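Local atomic coordinates of aerobactin synthase IucA (PDB entry 5JM8), a protein that probably catalyses an ATP-dependent condensation step in the NRPS-independent (NIS) synthesis of the siderophore aerobactin, with ATP and magnesium bound in the structure. Residues W181-K186 and L214-D219; M301-L306 and Y420-L425; P412-E417 and K527-Y532. All coordinates share one frame; numbering follows the deposited sequence.

Interaction 1. Residues W181-K186 and L214-D219; sequences WFAVNK and LNELSD
E216 meets A183 and D219 meets K186, but neither acid lays its carboxylate against the facing segment. The E216 carboxylate is used by K250, which forms a salt bridge with OE2, while OD1 of D219 is bound by Q199 NE2 of the second subunit. The flat group that K186 does approach is the backbone carbonyl of D219. Its CD lies 3.8 Å from D219 O, an oxygen that also accepts a hydrogen bond from W222 NE1, and NZ comes no nearer than 4.2 Å to the same D219 O. With CG set between the backbone N and the carbonyl carbon (chi1 62°), the lysine chain runs fully extended from just beyond the end of strand 177-185 and passes alongside this group. At the other end A183 CB faces E216 CB at 4.3 Å, a methyl against a methylene. The touching parts, 183-186 and 216-219, run almost parallel, 11° apart, and share no hydrogen bond. The direct contact is thus thin and largely apolar, and the charged ends find their partners outside the two segments. At the subunit boundary the D219 carboxylates of the two chains come close together, so a shared proton or a shifted ionisation is possible there.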
loop_
_atom_site.group_PDB
_atom_site.type_symbol
_atom_site.label_atom_id
_atom_site.label_comp_id
_atom_site.label_asym_id
_atom_site.label_seq_id
_atom_site.Cartn_x
_atom_site.Cartn_y
_atom_site.Cartn_z
ATOM N N TRP A 181 8.028 26.387 -12.277
ATOM C CA TRP A 181 7.814 27.281 -11.142
ATOM C C TRP A 181 8.537 28.617 -11.284
ATOM O O TRP A 181 9.710 28.659 -11.653
ATOM C CB TRP A 181 8.268 26.597 -9.852
ATOM C CG TRP A 181 7.484 25.364 -9.504
ATOM C CD1 TRP A 181 7.743 24.085 -9.906
ATOM C CD2 TRP A 181 6.318 25.295 -8.675
ATOM N NE1 TRP A 181 6.809 23.225 -9.379
ATOM C CE2 TRP A 181 5.923 23.944 -8.621
ATOM C CE3 TRP A 181 5.569 26.244 -7.975
ATOM C CZ2 TRP A 181 4.814 23.520 -7.893
ATOM C CZ3 TRP A 181 4.469 25.822 -7.255
ATOM C CH2 TRP A 181 4.102 24.473 -7.218
ATOM N N PHE A 182 7.819 29.699 -10.989
ATOM C CA PHE A 182 8.401 31.037 -10.929
ATOM C C PHE A 182 8.341 31.584 -9.511
ATOM O O PHE A 182 7.321 31.455 -8.833
ATOM C CB PHE A 182 7.667 32.015 -11.854
ATOM C CG PHE A 182 7.852 31.747 -13.324
ATOM C CD1 PHE A 182 8.734 30.780 -13.782
ATOM C CD2 PHE A 182 7.138 32.484 -14.251
ATOM C CE1 PHE A 182 8.890 30.551 -15.137
ATOM C CE2 PHE A 182 7.289 32.259 -15.605
ATOM C CZ PHE A 182 8.166 31.294 -16.048
ATOM N N ALA A 183 9.430 32.203 -9.067
ATOM C CA ALA A 183 9.383 33.041 -7.876
ATOM C C ALA A 183 8.949 34.430 -8.324
ATOM O O ALA A 183 9.613 35.053 -9.152
ATOM C CB ALA A 183 10.725 33.082 -7.174
ATOM N N VAL A 184 7.824 34.896 -7.789
ATOM C CA VAL A 184 7.191 36.120 -8.265
ATOM C C VAL A 184 6.869 37.078 -7.122
ATOM O O VAL A 184 6.345 36.665 -6.088
ATOM C CB VAL A 184 5.885 35.803 -9.025
ATOM C CG1 VAL A 184 5.256 37.076 -9.574
ATOM C CG2 VAL A 184 6.147 34.810 -10.145
ATOM N N ASN A 185 7.181 38.355 -7.317
ATOM C CA ASN A 185 6.814 39.377 -6.344
ATOM C C ASN A 185 5.296 39.521 -6.311
ATOM O O ASN A 185 4.647 39.567 -7.355
ATOM C CB ASN A 185 7.482 40.718 -6.680
ATOM C CG ASN A 185 7.263 41.774 -5.602
ATOM O OD1 ASN A 185 6.210 41.831 -4.970
ATOM N ND2 ASN A 185 8.262 42.623 -5.397
ATOM N N LYS A 186 4.739 39.600 -5.104
ATOM C CA LYS A 186 3.291 39.634 -4.912
ATOM C C LYS A 186 2.617 40.785 -5.655
ATOM O O LYS A 186 1.425 40.720 -5.962
ATOM C CB LYS A 186 2.967 39.731 -3.423
ATOM C CG LYS A 186 3.493 40.987 -2.748
ATOM C CD LYS A 186 3.158 40.977 -1.267
ATOM C CE LYS A 186 3.679 42.214 -0.563
ATOM N NZ LYS A 186 3.378 42.179 0.893
ATOM N N LEU A 214 10.983 25.902 -1.560
ATOM C CA LEU A 214 10.546 26.794 -0.499
ATOM C C LEU A 214 11.673 27.722 -0.059
ATOM O O LEU A 214 11.435 28.691 0.657
ATOM C CB LEU A 214 10.020 25.990 0.690
ATOM C CG LEU A 214 8.651 25.334 0.474
ATOM C CD1 LEU A 214 8.294 24.441 1.649
ATOM C CD2 LEU A 214 7.564 26.382 0.257
ATOM N N ASN A 215 12.897 27.441 -0.500
ATOM C CA ASN A 215 14.019 28.334 -0.221
ATOM C C ASN A 215 13.880 29.656 -0.977
ATOM O O ASN A 215 14.687 30.570 -0.800
ATOM C CB ASN A 215 15.357 27.667 -0.571
ATOM C CG ASN A 215 15.424 27.186 -2.011
ATOM O OD1 ASN A 215 14.590 27.540 -2.840
ATOM N ND2 ASN A 215 16.428 26.374 -2.312
ATOM N N GLU A 216 12.849 29.741 -1.815
ATOM C CA GLU A 216 12.555 30.941 -2.588
ATOM C C GLU A 216 11.272 31.628 -2.124
ATOM O O GLU A 216 10.813 32.578 -2.755
ATOM C CB GLU A 216 12.438 30.592 -4.073
ATOM C CG GLU A 216 13.749 30.197 -4.721
ATOM C CD GLU A 216 14.752 31.334 -4.754
ATOM O OE1 GLU A 216 14.332 32.506 -4.641
ATOM O OE2 GLU A 216 15.962 31.053 -4.894
ATOM N N LEU A 217 10.698 31.151 -1.025
ATOM C CA LEU A 217 9.447 31.706 -0.517
ATOM C C LEU A 217 9.703 32.767 0.548
ATOM O O LEU A 217 10.411 32.524 1.526
ATOM C CB LEU A 217 8.563 30.591 0.051
ATOM C CG LEU A 217 7.172 31.006 0.546
ATOM C CD1 LEU A 217 6.312 31.525 -0.597
ATOM C CD2 LEU A 217 6.484 29.846 1.246
ATOM N N SER A 218 9.129 33.949 0.349
ATOM C CA SER A 218 9.241 35.026 1.324
ATOM C C SER A 218 7.969 35.863 1.348
ATOM O O SER A 218 7.022 35.588 0.612
ATOM C CB SER A 218 10.448 35.912 1.012
ATOM O OG SER A 218 10.169 36.800 -0.054
ATOM N N ASP A 219 7.956 36.888 2.195
ATOM C CA ASP A 219 6.781 37.737 2.352
ATOM C C ASP A 219 6.387 38.382 1.034
ATOM O O ASP A 219 5.208 38.440 0.691
ATOM C CB ASP A 219 7.032 38.825 3.400
ATOM C CG ASP A 219 7.191 38.265 4.799
ATOM O OD1 ASP A 219 6.670 37.164 5.066
ATOM O OD2 ASP A 219 7.836 38.933 5.638
#

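Interaction 2. Residues M301-L306 and Y420-L425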
loop_
_atom_site.group_PDB
_atom_site.type_symbol
_atom_site.label_atom_id
_atom_site.label_comp_id
_atom_site.label_asym_id
_atom_site.label_seq_id
_atom_site.Cartn_x
_atom_site.Cartn_y
_atom_site.Cartn_z
ATOM N N MET A 301 -15.419 30.609 -8.607
ATOM C CA MET A 301 -15.482 31.303 -7.327
ATOM C C MET A 301 -16.933 31.515 -6.921
ATOM O O MET A 301 -17.310 31.293 -5.771
ATOM C CB MET A 301 -14.762 32.652 -7.404
ATOM C CG MET A 301 -13.266 32.566 -7.668
ATOM S SD MET A 301 -12.348 31.661 -6.410
ATOM C CE MET A 301 -12.735 32.592 -4.931
ATOM N N ARG A 302 -17.739 31.948 -7.884
ATOM C CA ARG A 302 -19.155 32.215 -7.664
ATOM C C ARG A 302 -19.872 30.981 -7.129
ATOM O O ARG A 302 -20.628 31.056 -6.160
ATOM C CB ARG A 302 -19.807 32.682 -8.968
ATOM C CG ARG A 302 -21.294 32.982 -8.865
ATOM C CD ARG A 302 -21.817 33.648 -10.127
ATOM N NE ARG A 302 -21.097 34.887 -10.418
ATOM C CZ ARG A 302 -20.335 35.095 -11.490
ATOM N NH1 ARG A 302 -20.187 34.160 -12.422
ATOM N NH2 ARG A 302 -19.725 36.263 -11.638
ATOM N N LEU A 303 -19.621 29.843 -7.765
ATOM C CA LEU A 303 -20.214 28.581 -7.344
ATOM C C LEU A 303 -19.646 28.139 -5.997
ATOM O O LEU A 303 -20.354 27.555 -5.178
ATOM C CB LEU A 303 -19.975 27.502 -8.407
ATOM C CG LEU A 303 -20.607 26.128 -8.172
ATOM C CD1 LEU A 303 -22.125 26.224 -8.106
ATOM C CD2 LEU A 303 -20.180 25.154 -9.260
ATOM N N ALA A 304 -18.367 28.424 -5.772
ATOM C CA ALA A 304 -17.703 28.026 -4.535
ATOM C C ALA A 304 -18.232 28.812 -3.338
ATOM O O ALA A 304 -18.444 28.250 -2.265
ATOM C CB ALA A 304 -16.202 28.208 -4.664
ATOM N N ARG A 305 -18.432 30.115 -3.522
ATOM C CA ARG A 305 -19.007 30.956 -2.474
ATOM C C ARG A 305 -20.459 30.574 -2.221
ATOM O O ARG A 305 -20.946 30.638 -1.092
ATOM C CB ARG A 305 -18.923 32.433 -2.857
ATOM C CG ARG A 305 -17.516 32.983 -2.898
ATOM C CD ARG A 305 -17.517 34.464 -3.211
ATOM N NE ARG A 305 -16.163 34.995 -3.299
ATOM C CZ ARG A 305 -15.425 35.338 -2.249
ATOM N NH1 ARG A 305 -15.906 35.202 -1.018
ATOM N NH2 ARG A 305 -14.201 35.815 -2.430
ATOM N N LEU A 306 -21.145 30.179 -3.286
ATOM C CA LEU A 306 -22.528 29.738 -3.189
ATOM C C LEU A 306 -22.616 28.400 -2.462
ATOM O O LEU A 306 -23.647 28.073 -1.873
ATOM C CB LEU A 306 -23.146 29.631 -4.584
ATOM C CG LEU A 306 -24.660 29.427 -4.677
ATOM C CD1 LEU A 306 -25.417 30.559 -3.992
ATOM C CD2 LEU A 306 -25.080 29.310 -6.134
ATOM N N TYR A 420 -33.624 23.957 -7.202
ATOM C CA TYR A 420 -32.755 25.040 -6.731
ATOM C C TYR A 420 -32.329 26.012 -7.835
ATOM O O TYR A 420 -31.813 27.093 -7.547
ATOM C CB TYR A 420 -31.503 24.458 -6.066
ATOM C CG TYR A 420 -31.790 23.574 -4.872
ATOM C CD1 TYR A 420 -32.171 22.249 -5.042
ATOM C CD2 TYR A 420 -31.667 24.059 -3.579
ATOM C CE1 TYR A 420 -32.429 21.435 -3.957
ATOM C CE2 TYR A 420 -31.921 23.250 -2.487
ATOM C CZ TYR A 420 -32.306 21.941 -2.682
ATOM O OH TYR A 420 -32.561 21.131 -1.599
ATOM N N GLY A 421 -32.516 25.627 -9.094
ATOM C CA GLY A 421 -32.192 26.499 -10.212
ATOM C C GLY A 421 -30.732 26.465 -10.629
ATOM O O GLY A 421 -30.273 27.339 -11.366
ATOM N N LEU A 422 -30.007 25.452 -10.165
ATOM C CA LEU A 422 -28.591 25.300 -10.493
ATOM C C LEU A 422 -28.397 24.439 -11.737
ATOM O O LEU A 422 -28.796 23.276 -11.771
ATOM C CB LEU A 422 -27.833 24.687 -9.310
ATOM C CG LEU A 422 -26.388 24.242 -9.564
ATOM C CD1 LEU A 422 -25.527 25.417 -9.996
ATOM C CD2 LEU A 422 -25.821 23.582 -8.322
ATOM N N VAL A 423 -27.766 25.019 -12.751
ATOM C CA VAL A 423 -27.503 24.315 -13.998
ATOM C C VAL A 423 -26.054 23.843 -14.048
ATOM O O VAL A 423 -25.133 24.656 -14.102
ATOM C CB VAL A 423 -27.792 25.211 -15.220
ATOM C CG1 VAL A 423 -27.569 24.448 -16.519
ATOM C CG2 VAL A 423 -29.213 25.747 -15.155
ATOM N N LEU A 424 -25.861 22.527 -14.017
ATOM C CA LEU A 424 -24.547 21.934 -14.246
ATOM C C LEU A 424 -24.568 21.175 -15.566
ATOM O O LEU A 424 -25.156 20.098 -15.666
ATOM C CB LEU A 424 -24.149 21.001 -13.098
ATOM C CG LEU A 424 -23.990 21.644 -11.718
ATOM C CD1 LEU A 424 -23.614 20.594 -10.689
ATOM C CD2 LEU A 424 -22.954 22.756 -11.743
ATOM N N LEU A 425 -23.938 21.756 -16.582
ATOM C CA LEU A 425 -23.902 21.153 -17.909
ATOM C C LEU A 425 -22.911 20.001 -17.930
ATOM O O LEU A 425 -21.727 20.185 -18.212
ATOM C CB LEU A 425 -23.531 22.194 -18.963
ATOM C CG LEU A 425 -24.487 23.385 -19.051
ATOM C CD1 LEU A 425 -23.928 24.457 -19.970
ATOM C CD2 LEU A 425 -25.868 22.940 -19.520
#
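L303 and L422 meet methyl to methyl, their side chains crossing at about a right angle, with CD1 of L303 and CD1 of L422 4.0 Å apart. Both leucines hold CG anti to the backbone N (chi1 -176° for L303 and 170° for L422), which carries each branched end out toward the other segment. With the CA atoms of L303 and L422 9.5 Å apart, it is the branched ends that make the join. The second methyl of L303 has a partner of its own. The CB bond of L424 points neither toward the helix nor away from it, but the end of the side chain comes nearer, and L424 CD2 lies 4.4 Å from L303 CD2. L303 therefore forks over the strand, one branch for each of two residues on the same strand face. No polar atom takes part, and all three leucines are buried. Helix 294-306 is so packed through apolar side chains onto strand 422-424, which follows helix 394-420. Around the leucines, W312 of helix 310-318 touches both L303 and L422, and F453 of strand 451-453, the antiparallel partner of strand 422-424, touches L306 and L422.

Interaction 3. Residues P412-E417 and K527-Y532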
loop_
_atom_site.group_PDB
_atom_site.type_symbol
_atom_site.label_atom_id
_atom_site.label_comp_id
_atom_site.label_asym_id
_atom_site.label_seq_id
_atom_site.Cartn_x
_atom_site.Cartn_y
_atom_site.Cartn_z
ATOM N N PRO A 412 -29.425 13.760 -9.084
ATOM C CA PRO A 412 -28.965 15.009 -8.468
ATOM C C PRO A 412 -28.885 16.185 -9.440
ATOM O O PRO A 412 -29.092 17.326 -9.033
ATOM C CB PRO A 412 -27.569 14.652 -7.945
ATOM C CG PRO A 412 -27.170 13.419 -8.680
ATOM C CD PRO A 412 -28.436 12.678 -8.932
ATOM N N LEU A 413 -28.593 15.909 -10.707
ATOM C CA LEU A 413 -28.391 16.970 -11.690
ATOM C C LEU A 413 -29.702 17.594 -12.171
ATOM O O LEU A 413 -29.794 18.813 -12.318
ATOM C CB LEU A 413 -27.604 16.430 -12.884
ATOM C CG LEU A 413 -26.143 16.068 -12.597
ATOM C CD1 LEU A 413 -25.544 15.296 -13.760
ATOM C CD2 LEU A 413 -25.314 17.310 -12.300
ATOM N N PHE A 414 -30.709 16.761 -12.421
ATOM C CA PHE A 414 -32.028 17.252 -12.811
ATOM C C PHE A 414 -32.729 17.941 -11.643
ATOM O O PHE A 414 -33.521 18.862 -11.843
ATOM C CB PHE A 414 -32.905 16.109 -13.328
ATOM C CG PHE A 414 -32.654 15.742 -14.764
ATOM C CD1 PHE A 414 -33.113 16.550 -15.791
ATOM C CD2 PHE A 414 -31.984 14.573 -15.084
ATOM C CE1 PHE A 414 -32.891 16.204 -17.112
ATOM C CE2 PHE A 414 -31.759 14.223 -16.403
ATOM C CZ PHE A 414 -32.213 15.039 -17.417
ATOM N N THR A 415 -32.442 17.481 -10.428
ATOM C CA THR A 415 -33.063 18.032 -9.225
ATOM C C THR A 415 -32.423 19.356 -8.825
ATOM O O THR A 415 -33.099 20.259 -8.332
ATOM C CB THR A 415 -32.964 17.054 -8.036
ATOM O OG1 THR A 415 -33.620 15.823 -8.365
ATOM C CG2 THR A 415 -33.615 17.646 -6.795
ATOM N N ALA A 416 -31.116 19.463 -9.031
ATOM C CA ALA A 416 -30.390 20.690 -8.723
ATOM C C ALA A 416 -30.908 21.861 -9.556
ATOM O O ALA A 416 -30.970 22.993 -9.080
ATOM C CB ALA A 416 -28.906 20.497 -8.957
ATOM N N GLU A 417 -31.273 21.579 -10.804
ATOM C CA GLU A 417 -31.837 22.596 -11.687
ATOM C C GLU A 417 -33.294 22.892 -11.341
ATOM O O GLU A 417 -33.697 24.049 -11.252
ATOM C CB GLU A 417 -31.733 22.152 -13.150
ATOM C CG GLU A 417 -32.303 23.152 -14.161
ATOM C CD GLU A 417 -33.821 23.120 -14.255
ATOM O OE1 GLU A 417 -34.395 22.010 -14.294
ATOM O OE2 GLU A 417 -34.440 24.206 -14.278
ATOM N N LYS A 527 -41.017 21.276 -13.422
ATOM C CA LYS A 527 -41.004 20.120 -14.311
ATOM C C LYS A 527 -40.589 20.494 -15.733
ATOM O O LYS A 527 -40.547 19.636 -16.617
ATOM C CB LYS A 527 -42.385 19.460 -14.325
ATOM C CG LYS A 527 -42.839 18.983 -12.957
ATOM C CD LYS A 527 -44.267 18.466 -12.976
ATOM C CE LYS A 527 -44.728 18.071 -11.581
ATOM N NZ LYS A 527 -43.873 17.012 -10.974
ATOM N N THR A 528 -40.271 21.772 -15.934
ATOM C CA THR A 528 -39.980 22.326 -17.254
ATOM C C THR A 528 -39.024 21.475 -18.084
ATOM O O THR A 528 -39.278 21.206 -19.259
ATOM C CB THR A 528 -39.371 23.738 -17.127
ATOM O OG1 THR A 528 -40.267 24.584 -16.393
ATOM C CG2 THR A 528 -39.105 24.343 -18.501
ATOM N N CYS A 529 -37.930 21.052 -17.461
ATOM C CA CYS A 529 -36.854 20.364 -18.165
ATOM C C CYS A 529 -37.165 18.904 -18.480
ATOM O O CYS A 529 -36.866 18.424 -19.570
ATOM C CB CYS A 529 -35.573 20.439 -17.340
ATOM S SG CYS A 529 -34.135 19.735 -18.157
ATOM N N LEU A 530 -37.755 18.194 -17.523
ATOM C CA LEU A 530 -38.063 16.780 -17.707
ATOM C C LEU A 530 -39.274 16.572 -18.618
ATOM O O LEU A 530 -39.378 15.545 -19.291
ATOM C CB LEU A 530 -38.298 16.115 -16.353
ATOM C CG LEU A 530 -37.036 16.006 -15.493
ATOM C CD1 LEU A 530 -37.374 15.628 -14.062
ATOM C CD2 LEU A 530 -36.068 14.998 -16.094
ATOM N N ASN A 531 -40.187 17.541 -18.633
ATOM C CA ASN A 531 -41.266 17.550 -19.615
ATOM C C ASN A 531 -40.680 17.527 -21.020
ATOM O O ASN A 531 -41.036 16.684 -21.844
ATOM C CB ASN A 531 -42.161 18.784 -19.456
ATOM C CG ASN A 531 -43.108 18.688 -18.271
ATOM O OD1 ASN A 531 -43.457 17.598 -17.821
ATOM N ND2 ASN A 531 -43.551 19.840 -17.779
ATOM N N TYR A 532 -39.774 18.467 -21.274
ATOM C CA TYR A 532 -39.135 18.622 -22.578
ATOM C C TYR A 532 -38.453 17.334 -23.020
ATOM O O TYR A 532 -38.667 16.854 -24.133
ATOM C CB TYR A 532 -38.116 19.763 -22.526
ATOM C CG TYR A 532 -37.462 20.091 -23.851
ATOM C CD1 TYR A 532 -38.128 20.847 -24.805
ATOM C CD2 TYR A 532 -36.172 19.661 -24.142
ATOM C CE1 TYR A 532 -37.533 21.159 -26.016
ATOM C CE2 TYR A 532 -35.571 19.968 -25.350
ATOM C CZ TYR A 532 -36.255 20.717 -26.281
ATOM O OH TYR A 532 -35.659 21.024 -27.479
HETATM O O HOH W 1 -37.020 22.229 -15.226
#
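F414 and L530 make the CH-pi part of this helix-helix contact. The L530 methyl CD2 sits over one face of the phenyl ring, 3.6 Å from the F414 centroid and 24° off the ring normal. It is displaced toward the rim, with L530 CD2 only 3.4 Å from F414 CD1, and the two side chains meet at a slant. The sulfur-aromatic part falls at the edge of the same ring: C529 SG lies in the ring plane, 82° from the normal and 5.1 Å from the F414 centroid, its nearest ring atom being CE1 of F414 at 3.9 Å. One aromatic ring thus receives a methyl on a face and a thiol sulfur at its rim from consecutive residues of one helix.

The polar part belongs to E417, whose chain, anti to N at chi1, bends at chi2 and brings OE1 to 3.6 Å from C529 CB. No direct hydrogen bond joins the segments. Instead a water donates to E417 OE1 at 2.8 Å and accepts from C529 N at 2.7 Å. This occupies a backbone N-H in the first turn of helix 528-535, and a carboxylate near that helix start is probably favoured by its dipole.

F482 of helix 475-500 meets the F414 ring edge-to-face and also touches C529, while L517 and M520 of helix 506-521 pack on F414. The arrangement is that of an aromatic side chain at the meeting of several helices: the axes of 412-417 and 528-532 make 129° between their N-to-C directions, and their parent helices, together with 475-500 and 506-521, form a helical cluster largely within the range matching the FhuF-like family in this NIS synthetase.

Overall arrangement
Interactions 2 and 3 are buried and share one run of chain, since helix 394-420 carries the F414 and E417 contacts and leads at once into strand 422-424. They touch directly: L422 N is 2.9 Å from A416 O, a probable hydrogen bond, and L424 packs on L413. Their chemistry still differs, being purely leucine methyls in interaction 2 but aromatic, thiol and water-bridged carboxylate in interaction 3. Interaction 1 stands apart, its centre 33 Å from that of interaction 2 and 47 Å from that of interaction 3. Only partly buried, it is sparse and lies at the boundary with the second subunit, whereas no other chain reaches the other two.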